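Local coordinates for protein dihydroorotase (Campylobacter jejuni subsp. jejuni, PDB 3PNU) that probably catalyses the reversible, zinc-dependent cyclisation of N-carbamoyl-L-aspartate to dihydroorotate in de novo pyrimidine synthesis, at residues 140-145 with 181-186; 164-169 with 193-198. All coordinates share one frame; numbering follows the deposited sequence.

Contact 1 of 2, residues 140-145 with 181-186; sequences PTLEAM and PRLKIV
The one flat group to touch across this contact is the peptide carbonyl of L142, met at its oxygen by a methyl of L183: CD1 of L183 lies 3.9 Å from O of L142. No ring enters between the segments. The carboxylate of E143 and the guanidinium of R182 do not reach each other; their nearest charged atoms, OE2 of E143 and NH2 of R182, stay 5.9 Å apart, and R182 makes instead a long, weak ion pair with D147.

The contact itself is L183 set against L142 and M145, three residues apart on helix 135-147. With CG anti to its backbone N (chi1 -178°), L183 reaches toward the helix and spreads its two methyls over it. CD1 settles on the base of M145, 3.8 Å from its CB, while CD2 goes to L142, 4.0 Å from CD2 of that residue. The forked end of leucine suits this place because one residue serves two neighbours. M145 offers its stem here; its side chain also packs on I115 and on L105 of helix 102-108, and L142 also touches F180 and L176.

The backbone of 181-186 makes its polar bonds to other parts: L183 O takes the side-chain amide of N204, and V186 pairs with strand 152-154. Apart from the methyl at the carbonyl O of L142, the meeting of the two segments is apolar. It relies on van der Waals packing and burial of hydrocarbon, so the fit of L183 against the helix depends largely on complementary shape.

Contact 2 of 2, residues 164-169 with 193-198; sequences DRESNF and KTLCEL
E166 and L195 form the tight, buried half of this contact, and S167 with T194 the more open half. The stem of E166 crosses the end of L195 at a slant. CD1 of L195 is modelled only 3.1 Å from OE1 and 3.2 Å from CG of E166, spacings so short that their exact values are doubtful; the burial of both side chains is the surer sign of close packing. Carrying CG anti to the backbone N (chi1 177°) and running on extended, E166 sends its carboxylate past the leucine to two threonines: OE2 bonds T191 OG1 and OE1 bonds T192 OG1. T192 OG1 also bonds L195 N in the first turn of helix 193-201. Glutamate suits this spot, since its long chain lets a buried acid reach both hydroxyls, while L195 packs against A170 and Y173 of helix 170-179.

On the partly exposed side, two small hydroxyl residues meet in a single hydrogen bond, 2.9 Å from S167 OG to T194 OG1, where either may donate. Their size allows the backbones to approach to 5.8 Å between the CA atoms of S167 and T194.

The side chain of E166 lies about 5 Å from that of the zinc ligand H189, consistent with an outer-shell position beside the metal site of a TIM-barrel amidohydrolase, where loops following the barrel strands surround the metals.

How the contacts relate
The two contacts lie in one TIM-barrel domain, their centres 21 Å apart and their nearest atoms about 7 Å apart, without touching. Along the chain their segments alternate: 140-145, then 164-169, then 181-186, then 193-198. Between the first and third come strand 152-154, the loop of 164-169 and helix 170-179; strand 185-187 is then followed, after a short loop, by helix 193-201. Helix 170-179 touches both contacts, through L176 and Y173 at contact 1 and through A170 and Y173 at contact 2. Contact 1 thus packs a helix where the chain enters strand 185-187, away from the annotated sites, whereas contact 2 joins the segments beyond strands 152-154 and 185-187, near the zinc ligands.

Contact 1 of 2, residues 140-145 with 181-186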
ATOM      1  N   PRO A 140       0.869 -21.787  31.385  1.00 52.70           N
ATOM      2  CA  PRO A 140       1.930 -22.761  31.706  1.00 52.19           C
ATOM      3  C   PRO A 140       3.232 -22.526  30.936  1.00 50.43           C
ATOM      4  O   PRO A 140       4.311 -22.516  31.526  1.00 49.61           O
ATOM      5  CB  PRO A 140       1.297 -24.108  31.324  1.00 52.12           C
ATOM      6  CG  PRO A 140      -0.184 -23.864  31.407  1.00 52.49           C
ATOM      7  CD  PRO A 140      -0.370 -22.446  30.941  1.00 51.93           C
ATOM      8  N   THR A 141       3.111 -22.336  29.629  1.00 49.13           N
ATOM      9  CA  THR A 141       4.259 -22.113  28.768  1.00 46.95           C
ATOM     10  C   THR A 141       5.027 -20.830  29.082  1.00 47.86           C
ATOM     11  O   THR A 141       6.250 -20.862  29.227  1.00 48.70           O
ATOM     12  CB  THR A 141       3.814 -22.042  27.336  1.00 47.33           C
ATOM     13  OG1 THR A 141       3.019 -23.195  27.044  1.00 42.72           O
ATOM     14  CG2 THR A 141       5.029 -21.953  26.383  1.00 45.23           C
ATOM     15  N   LEU A 142       4.326 -19.703  29.198  1.00 46.44           N
ATOM     16  CA  LEU A 142       5.012 -18.432  29.459  1.00 46.05           C
ATOM     17  C   LEU A 142       5.664 -18.374  30.840  1.00 46.44           C
ATOM     18  O   LEU A 142       6.676 -17.668  31.031  1.00 45.18           O
ATOM     19  CB  LEU A 142       4.074 -17.237  29.237  1.00 45.58           C
ATOM     20  CG  LEU A 142       3.520 -17.096  27.810  1.00 44.78           C
ATOM     21  CD1 LEU A 142       2.683 -15.838  27.707  1.00 43.07           C
ATOM     22  CD2 LEU A 142       4.616 -17.078  26.790  1.00 34.52           C
ATOM     23  N   GLU A 143       5.097 -19.105  31.802  1.00 46.08           N
ATOM     24  CA  GLU A 143       5.676 -19.155  33.143  1.00 47.05           C
ATOM     25  C   GLU A 143       6.947 -19.981  33.156  1.00 44.94           C
ATOM     26  O   GLU A 143       7.904 -19.618  33.815  1.00 45.70           O
ATOM     27  CB  GLU A 143       4.679 -19.666  34.179  1.00 48.09           C
ATOM     28  CG  GLU A 143       3.638 -18.621  34.548  1.00 54.61           C
ATOM     29  CD  GLU A 143       2.724 -19.055  35.698  1.00 64.11           C
ATOM     30  OE1 GLU A 143       2.664 -20.278  36.010  1.00 67.04           O
ATOM     31  OE2 GLU A 143       2.059 -18.164  36.284  1.00 67.14           O
ATOM     32  N   ALA A 144       6.952 -21.090  32.432  1.00 44.40           N
ATOM     33  CA  ALA A 144       8.142 -21.923  32.328  1.00 44.53           C
ATOM     34  C   ALA A 144       9.219 -21.090  31.629  1.00 45.71           C
ATOM     35  O   ALA A 144      10.379 -21.055  32.076  1.00 45.95           O
ATOM     36  CB  ALA A 144       7.857 -23.183  31.553  1.00 43.69           C
ATOM     37  N   MET A 145       8.836 -20.394  30.551  1.00 45.21           N
ATOM     38  CA  MET A 145       9.790 -19.559  29.816  1.00 44.58           C
ATOM     39  C   MET A 145      10.372 -18.518  30.722  1.00 45.55           C
ATOM     40  O   MET A 145      11.562 -18.207  30.651  1.00 45.53           O
ATOM     41  CB  MET A 145       9.151 -18.887  28.611  1.00 44.21           C
ATOM     42  CG  MET A 145       8.882 -19.840  27.469  1.00 43.63           C
ATOM     43  SD  MET A 145       8.197 -19.047  26.010  1.00 42.42           S
ATOM     44  CE  MET A 145       9.489 -17.889  25.545  1.00 45.62           C
ATOM     45  N   PRO A 181       5.499 -10.595  34.361  1.00 44.04           N
ATOM     46  CA  PRO A 181       6.470  -9.540  34.580  1.00 44.81           C
ATOM     47  C   PRO A 181       7.933  -9.927  34.616  1.00 46.61           C
ATOM     48  O   PRO A 181       8.777  -9.037  34.544  1.00 47.11           O
ATOM     49  CB  PRO A 181       6.034  -8.920  35.916  1.00 45.04           C
ATOM     50  CG  PRO A 181       5.288 -10.014  36.623  1.00 45.25           C
ATOM     51  CD  PRO A 181       4.734 -10.931  35.581  1.00 45.08           C
ATOM     52  N   ARG A 182       8.242 -11.213  34.720  1.00 47.72           N
ATOM     53  CA  ARG A 182       9.631 -11.652  34.724  1.00 49.06           C
ATOM     54  C   ARG A 182      10.004 -12.244  33.376  1.00 47.35           C
ATOM     55  O   ARG A 182      11.112 -12.734  33.198  1.00 48.73           O
ATOM     56  CB  ARG A 182       9.880 -12.672  35.843  1.00 50.50           C
ATOM     57  CG  ARG A 182       9.541 -12.135  37.240  1.00 55.52           C
ATOM     58  CD  ARG A 182       9.708 -13.200  38.323  1.00 59.16           C
ATOM     59  NE  ARG A 182       9.029 -14.456  37.983  1.00 63.49           N
ATOM     60  CZ  ARG A 182       7.727 -14.708  38.143  1.00 65.57           C
ATOM     61  NH1 ARG A 182       6.898 -13.780  38.626  1.00 64.22           N
ATOM     62  NH2 ARG A 182       7.249 -15.903  37.792  1.00 67.42           N
ATOM     63  N   LEU A 183       9.074 -12.213  32.428  1.00 45.22           N
ATOM     64  CA  LEU A 183       9.336 -12.723  31.084  1.00 43.04           C
ATOM     65  C   LEU A 183       9.921 -11.604  30.207  1.00 42.38           C
ATOM     66  O   LEU A 183       9.446 -10.472  30.245  1.00 42.23           O
ATOM     67  CB  LEU A 183       8.032 -13.200  30.463  1.00 41.48           C
ATOM     68  CG  LEU A 183       8.035 -13.830  29.064  1.00 40.71           C
ATOM     69  CD1 LEU A 183       8.849 -15.140  29.000  1.00 36.72           C
ATOM     70  CD2 LEU A 183       6.622 -14.104  28.635  1.00 31.67           C
ATOM     71  N   LYS A 184      10.957 -11.899  29.438  1.00 40.66           N
ATOM     72  CA  LYS A 184      11.465 -10.923  28.499  1.00 40.55           C
ATOM     73  C   LYS A 184      10.606 -11.059  27.262  1.00 37.78           C
ATOM     74  O   LYS A 184      10.473 -12.153  26.695  1.00 37.18           O
ATOM     75  CB  LYS A 184      12.934 -11.146  28.154  1.00 42.63           C
ATOM     76  CG  LYS A 184      13.859 -10.735  29.257  1.00 46.81           C
ATOM     77  CD  LYS A 184      15.311 -11.016  28.885  1.00 52.65           C
ATOM     78  CE  LYS A 184      16.198 -10.775  30.072  1.00 54.69           C
ATOM     79  NZ  LYS A 184      17.472 -11.491  29.908  1.00 62.79           N
ATOM     80  N   ILE A 185      10.008  -9.948  26.859  1.00 34.03           N
ATOM     81  CA  ILE A 185       9.137  -9.922  25.714  1.00 32.55           C
ATOM     82  C   ILE A 185       9.728  -8.951  24.712  1.00 31.77           C
ATOM     83  O   ILE A 185       9.810  -7.746  24.976  1.00 30.58           O
ATOM     84  CB  ILE A 185       7.713  -9.482  26.107  1.00 31.91           C
ATOM     85  CG1 ILE A 185       7.146 -10.402  27.199  1.00 32.63           C
ATOM     86  CG2 ILE A 185       6.816  -9.476  24.902  1.00 31.72           C
ATOM     87  CD1 ILE A 185       5.768  -9.994  27.749  1.00 25.48           C
ATOM     88  N   VAL A 186      10.151  -9.476  23.570  1.00 31.22           N
ATOM     89  CA  VAL A 186      10.751  -8.634  22.541  1.00 32.15           C
ATOM     90  C   VAL A 186       9.747  -8.355  21.432  1.00 32.13           C
ATOM     91  O   VAL A 186       9.292  -9.265  20.743  1.00 31.50           O
ATOM     92  CB  VAL A 186      12.035  -9.262  21.950  1.00 32.40           C
ATOM     93  CG1 VAL A 186      12.718  -8.286  20.977  1.00 30.48           C
ATOM     94  CG2 VAL A 186      12.980  -9.629  23.073  1.00 30.08           C
TER

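Contact 2 of 2, residues 164-169 with 193-198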
ATOM      1  N   ASP A 164      -3.301  -0.257  11.081  1.00 30.82           N
ATOM      2  CA  ASP A 164      -3.495  -0.287  12.541  1.00 33.02           C
ATOM      3  C   ASP A 164      -3.110  -1.613  13.210  1.00 32.67           C
ATOM      4  O   ASP A 164      -3.250  -1.772  14.416  1.00 32.71           O
ATOM      5  CB  ASP A 164      -4.978  -0.080  12.870  1.00 33.80           C
ATOM      6  CG  ASP A 164      -5.540   1.238  12.358  1.00 34.04           C
ATOM      7  OD1 ASP A 164      -4.792   2.197  12.090  1.00 37.64           O
ATOM      8  OD2 ASP A 164      -6.776   1.311  12.268  1.00 40.50           O
ATOM      9  N   ARG A 165      -2.630  -2.567  12.445  1.00 31.92           N
ATOM     10  CA  ARG A 165      -2.342  -3.869  13.008  1.00 32.21           C
ATOM     11  C   ARG A 165      -1.375  -3.850  14.162  1.00 32.10           C
ATOM     12  O   ARG A 165      -1.590  -4.573  15.143  1.00 32.15           O
ATOM     13  CB  ARG A 165      -1.845  -4.825  11.940  1.00 31.89           C
ATOM     14  CG  ARG A 165      -2.897  -5.166  10.956  1.00 33.58           C
ATOM     15  CD  ARG A 165      -2.367  -6.018   9.849  1.00 30.24           C
ATOM     16  NE  ARG A 165      -3.452  -6.360   8.955  1.00 35.08           N
ATOM     17  CZ  ARG A 165      -3.304  -6.931   7.770  1.00 32.47           C
ATOM     18  NH1 ARG A 165      -2.093  -7.236   7.319  1.00 29.10           N
ATOM     19  NH2 ARG A 165      -4.381  -7.188   7.029  1.00 33.21           N
ATOM     20  N   GLU A 166      -0.329  -3.031  14.065  1.00 31.80           N
ATOM     21  CA  GLU A 166       0.662  -2.983  15.135  1.00 31.73           C
ATOM     22  C   GLU A 166       0.169  -2.170  16.338  1.00 32.06           C
ATOM     23  O   GLU A 166       0.280  -2.634  17.486  1.00 30.93           O
ATOM     24  CB  GLU A 166       2.016  -2.473  14.654  1.00 30.58           C
ATOM     25  CG  GLU A 166       3.025  -2.359  15.777  1.00 33.10           C
ATOM     26  CD  GLU A 166       4.405  -1.941  15.304  1.00 36.39           C
ATOM     27  OE1 GLU A 166       5.021  -1.110  16.003  1.00 32.22           O
ATOM     28  OE2 GLU A 166       4.865  -2.427  14.242  1.00 30.04           O
ATOM     29  N   SER A 167      -0.360  -0.978  16.102  1.00 30.08           N
ATOM     30  CA  SER A 167      -0.844  -0.190  17.224  1.00 32.43           C
ATOM     31  C   SER A 167      -1.942  -0.911  17.979  1.00 32.70           C
ATOM     32  O   SER A 167      -2.003  -0.812  19.187  1.00 33.12           O
ATOM     33  CB  SER A 167      -1.326   1.172  16.782  1.00 32.81           C
ATOM     34  OG  SER A 167      -0.213   1.939  16.357  1.00 38.53           O
ATOM     35  N   ASN A 168      -2.798  -1.650  17.281  1.00 32.56           N
ATOM     36  CA  ASN A 168      -3.860  -2.369  17.972  1.00 32.82           C
ATOM     37  C   ASN A 168      -3.313  -3.552  18.752  1.00 32.53           C
ATOM     38  O   ASN A 168      -3.984  -4.069  19.653  1.00 33.07           O
ATOM     39  CB  ASN A 168      -4.981  -2.819  17.001  1.00 32.82           C
ATOM     40  CG  ASN A 168      -5.668  -1.648  16.325  1.00 29.79           C
ATOM     41  OD1 ASN A 168      -5.404  -0.499  16.646  1.00 30.70           O
ATOM     42  ND2 ASN A 168      -6.535  -1.938  15.380  1.00 29.98           N
ATOM     43  N   PHE A 169      -2.104  -3.989  18.415  1.00 32.41           N
ATOM     44  CA  PHE A 169      -1.493  -5.120  19.113  1.00 31.56           C
ATOM     45  C   PHE A 169      -0.882  -4.666  20.463  1.00 32.62           C
ATOM     46  O   PHE A 169      -0.528  -5.473  21.300  1.00 29.88           O
ATOM     47  CB  PHE A 169      -0.429  -5.769  18.246  1.00 31.45           C
ATOM     48  CG  PHE A 169      -0.073  -7.153  18.686  1.00 32.79           C
ATOM     49  CD1 PHE A 169      -0.761  -8.242  18.177  1.00 30.67           C
ATOM     50  CD2 PHE A 169       0.908  -7.366  19.625  1.00 33.65           C
ATOM     51  CE1 PHE A 169      -0.455  -9.517  18.593  1.00 36.34           C
ATOM     52  CE2 PHE A 169       1.218  -8.638  20.050  1.00 35.39           C
ATOM     53  CZ  PHE A 169       0.541  -9.717  19.540  1.00 36.19           C
ATOM     54  N   LYS A 193       4.990   4.663  16.467  1.00 35.65           N
ATOM     55  CA  LYS A 193       5.286   5.491  17.614  1.00 35.85           C
ATOM     56  C   LYS A 193       4.623   4.858  18.841  1.00 35.50           C
ATOM     57  O   LYS A 193       5.150   4.918  19.946  1.00 34.47           O
ATOM     58  CB  LYS A 193       4.769   6.894  17.366  1.00 37.52           C
ATOM     59  CG  LYS A 193       5.072   7.902  18.478  1.00 41.09           C
ATOM     60  CD  LYS A 193       4.689   9.290  18.032  1.00 44.97           C
ATOM     61  CE  LYS A 193       4.858  10.310  19.145  1.00 52.73           C
ATOM     62  NZ  LYS A 193       4.506  11.681  18.670  1.00 58.39           N
ATOM     63  N   THR A 194       3.474   4.225  18.639  1.00 34.51           N
ATOM     64  CA  THR A 194       2.788   3.576  19.731  1.00 35.11           C
ATOM     65  C   THR A 194       3.702   2.584  20.437  1.00 35.14           C
ATOM     66  O   THR A 194       3.735   2.555  21.658  1.00 37.31           O
ATOM     67  CB  THR A 194       1.538   2.796  19.251  1.00 36.19           C
ATOM     68  OG1 THR A 194       0.694   3.658  18.477  1.00 37.97           O
ATOM     69  CG2 THR A 194       0.757   2.220  20.440  1.00 29.81           C
ATOM     70  N   LEU A 195       4.442   1.771  19.686  1.00 33.99           N
ATOM     71  CA  LEU A 195       5.299   0.772  20.342  1.00 32.86           C
ATOM     72  C   LEU A 195       6.608   1.389  20.818  1.00 34.07           C
ATOM     73  O   LEU A 195       7.209   0.915  21.780  1.00 33.88           O
ATOM     74  CB  LEU A 195       5.491  -0.493  19.492  1.00 29.09           C
ATOM     75  CG  LEU A 195       4.199  -1.283  19.249  1.00 29.14           C
ATOM     76  CD1 LEU A 195       4.492  -2.641  18.603  1.00 24.27           C
ATOM     77  CD2 LEU A 195       3.402  -1.519  20.564  1.00 24.70           C
ATOM     78  N   CYS A 196       7.054   2.447  20.164  1.00 36.17           N
ATOM     79  CA  CYS A 196       8.228   3.144  20.666  1.00 38.48           C
ATOM     80  C   CYS A 196       7.923   3.629  22.077  1.00 37.54           C
ATOM     81  O   CYS A 196       8.737   3.490  22.960  1.00 38.98           O
ATOM     82  CB  CYS A 196       8.609   4.329  19.788  1.00 38.02           C
ATOM     83  SG  CYS A 196       9.192   3.809  18.181  1.00 40.27           S
ATOM     84  N   GLU A 197       6.740   4.179  22.282  1.00 37.83           N
ATOM     85  CA  GLU A 197       6.334   4.685  23.605  1.00 39.28           C
ATOM     86  C   GLU A 197       6.070   3.589  24.615  1.00 38.66           C
ATOM     87  O   GLU A 197       6.546   3.675  25.741  1.00 39.91           O
ATOM     88  CB  GLU A 197       5.110   5.598  23.476  1.00 40.07           C
ATOM     89  CG  GLU A 197       5.469   6.924  22.787  1.00 44.81           C
ATOM     90  CD  GLU A 197       4.279   7.831  22.499  1.00 52.27           C
ATOM     91  OE1 GLU A 197       3.117   7.458  22.789  1.00 52.40           O
ATOM     92  OE2 GLU A 197       4.524   8.934  21.961  1.00 57.72           O
ATOM     93  N   LEU A 198       5.336   2.551  24.208  1.00 37.72           N
ATOM     94  CA  LEU A 198       5.013   1.435  25.101  1.00 38.07           C
ATOM     95  C   LEU A 198       6.277   0.762  25.643  1.00 38.91           C
ATOM     96  O   LEU A 198       6.274   0.243  26.737  1.00 40.69           O
ATOM     97  CB  LEU A 198       4.155   0.383  24.387  1.00 37.48           C
ATOM     98  CG  LEU A 198       3.566  -0.745  25.251  1.00 39.49           C
ATOM     99  CD1 LEU A 198       2.427  -0.229  26.184  1.00 38.93           C
ATOM    100  CD2 LEU A 198       3.038  -1.855  24.384  1.00 36.44           C
TER